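Local coordinates for protein YgiW (Escherichia coli, PDB 1NNX) that is of unknown function but belongs to the bacterial OB-fold family and is a periplasmic protein made with a signal sequence, at residues A[47-50]-A[54-57]. Sequence-based numbering, arbitrary orientation.
Sequences VERI and LYVF
Arg49 lies along Tyr55 on one face of a β-hairpin, side by side and pointing the same way, as suits an antiparallel non-hydrogen-bonded pair whose CA atoms are 4.3 Å apart. With CG anti to the backbone N (chi1 178°) and the chain extended as far as NE, the arginine follows the phenol along its length. Arg49 CB meets Tyr55 CD1 and CE1; CG comes to 3.6 Å from CE1; CD touches CE1, and the straight chain carries NE and CZ on to the level of the hydroxyl. At the tip, Tyr55 OH stands 3.2 Å above the guanidinium plane, over its centre, and the guanidinium and the phenol ring are inclined by 24°. Arg49 NE is close to that oxygen, but the angle is too poor for a hydrogen bond; NE instead makes a weak one to Ser51 O. Tyrosine suits this place because its ring takes the methylenes while Trp73 meets it edge-to-face.

On the other face, branching at CB gives Val56 two methyls for different neighbours: CG1 lies 3.9 Å from Val47 CG2, and CG2 lies 3.7 Å from Ile50 CG1, with Glu48 OE1 near the same methyl. Three backbone bonds join the strands: Val47 N to Val56 O, Val56 N to Glu48 O, and Ile50 N to Leu54 O (2.7 Å). In the OB fold these are the first two strands; the backbone bonds fix their antiparallel register, and arginine supplies aliphatic contact to the phenol while its charged end stays at the exposed surface, with a long, weak ion pair to Asp52.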
loop_
_atom_site.group_PDB
_atom_site.type_symbol
_atom_site.label_atom_id
_atom_site.label_comp_id
_atom_site.label_asym_id
_atom_site.label_seq_id
_atom_site.Cartn_x
_atom_site.Cartn_y
_atom_site.Cartn_z
ATOM N N VAL A 47 -6.919 -8.559 -0.865
ATOM C CA VAL A 47 -8.143 -9.366 -0.972
ATOM C C VAL A 47 -8.765 -9.495 -2.340
ATOM O O VAL A 47 -9.631 -10.346 -2.477
ATOM C CB VAL A 47 -9.203 -8.879 0.052
ATOM C CG1 VAL A 47 -8.607 -8.948 1.462
ATOM C CG2 VAL A 47 -9.638 -7.441 -0.205
ATOM N N GLU A 48 -8.333 -8.711 -3.332
ATOM C CA GLU A 48 -8.910 -8.810 -4.689
ATOM C C GLU A 48 -8.018 -8.081 -5.655
ATOM O O GLU A 48 -7.332 -7.084 -5.311
ATOM C CB GLU A 48 -10.320 -8.206 -4.660
ATOM C CG GLU A 48 -11.092 -8.258 -5.960
ATOM C CD GLU A 48 -12.499 -7.669 -5.835
ATOM O OE1 GLU A 48 -12.666 -6.549 -5.280
ATOM O OE2 GLU A 48 -13.433 -8.326 -6.339
ATOM N N ARG A 49 -7.966 -8.600 -6.885
ATOM C CA ARG A 49 -7.244 -7.909 -7.935
ATOM C C ARG A 49 -8.344 -7.194 -8.735
ATOM O O ARG A 49 -9.332 -7.825 -9.161
ATOM C CB ARG A 49 -6.510 -8.928 -8.822
ATOM C CG ARG A 49 -5.764 -8.252 -9.965
ATOM C CD ARG A 49 -4.856 -9.252 -10.635
ATOM N NE ARG A 49 -3.898 -8.590 -11.515
ATOM C CZ ARG A 49 -2.908 -9.232 -12.123
ATOM N NH1 ARG A 49 -2.770 -10.521 -11.954
ATOM N NH2 ARG A 49 -2.034 -8.579 -12.867
ATOM N N ILE A 50 -8.236 -5.884 -8.898
ATOM C CA ILE A 50 -9.271 -5.139 -9.620
ATOM C C ILE A 50 -9.007 -4.907 -11.103
ATOM O O ILE A 50 -9.949 -4.725 -11.871
ATOM C CB ILE A 50 -10.122 -3.976 -8.854
ATOM C CG1 ILE A 50 -10.871 -4.522 -7.607
ATOM C CG2 ILE A 50 -11.336 -3.546 -9.780
ATOM C CD1 ILE A 50 -11.800 -5.670 -7.893
ATOM N N LEU A 54 -3.744 -3.238 -10.247
ATOM C CA LEU A 54 -4.500 -2.568 -9.152
ATOM C C LEU A 54 -5.225 -3.615 -8.296
ATOM O O LEU A 54 -5.963 -4.466 -8.763
ATOM C CB LEU A 54 -5.497 -1.590 -9.742
ATOM C CG LEU A 54 -5.915 -0.459 -8.782
ATOM C CD1 LEU A 54 -4.688 0.311 -8.197
ATOM C CD2 LEU A 54 -6.775 0.530 -9.585
ATOM N N TYR A 55 -4.963 -3.545 -6.998
ATOM C CA TYR A 55 -5.482 -4.476 -6.007
ATOM C C TYR A 55 -6.163 -3.810 -4.867
ATOM O O TYR A 55 -5.905 -2.645 -4.626
ATOM C CB TYR A 55 -4.336 -5.337 -5.447
ATOM C CG TYR A 55 -3.526 -6.136 -6.465
ATOM C CD1 TYR A 55 -3.794 -7.495 -6.667
ATOM C CD2 TYR A 55 -2.547 -5.514 -7.220
ATOM C CE1 TYR A 55 -3.061 -8.246 -7.638
ATOM C CE2 TYR A 55 -1.800 -6.241 -8.193
ATOM C CZ TYR A 55 -2.076 -7.597 -8.386
ATOM O OH TYR A 55 -1.375 -8.291 -9.366
ATOM N N VAL A 56 -7.014 -4.553 -4.171
ATOM C CA VAL A 56 -7.650 -3.999 -2.961
ATOM C C VAL A 56 -6.909 -4.527 -1.723
ATOM O O VAL A 56 -6.702 -5.734 -1.573
ATOM C CB VAL A 56 -9.120 -4.421 -2.843
ATOM C CG1 VAL A 56 -9.783 -3.789 -1.564
ATOM C CG2 VAL A 56 -9.911 -3.848 -4.101
ATOM N N PHE A 57 -6.469 -3.599 -0.880
ATOM C CA PHE A 57 -5.742 -3.923 0.351
ATOM C C PHE A 57 -6.658 -3.581 1.534
ATOM O O PHE A 57 -7.208 -2.506 1.597
ATOM C CB PHE A 57 -4.480 -3.073 0.372
ATOM C CG PHE A 57 -3.638 -3.316 1.577
ATOM C CD1 PHE A 57 -2.731 -4.353 1.654
ATOM C CD2 PHE A 57 -3.747 -2.438 2.649
ATOM C CE1 PHE A 57 -1.900 -4.498 2.801
ATOM C CE2 PHE A 57 -2.923 -2.593 3.774
ATOM C CZ PHE A 57 -2.011 -3.622 3.816
#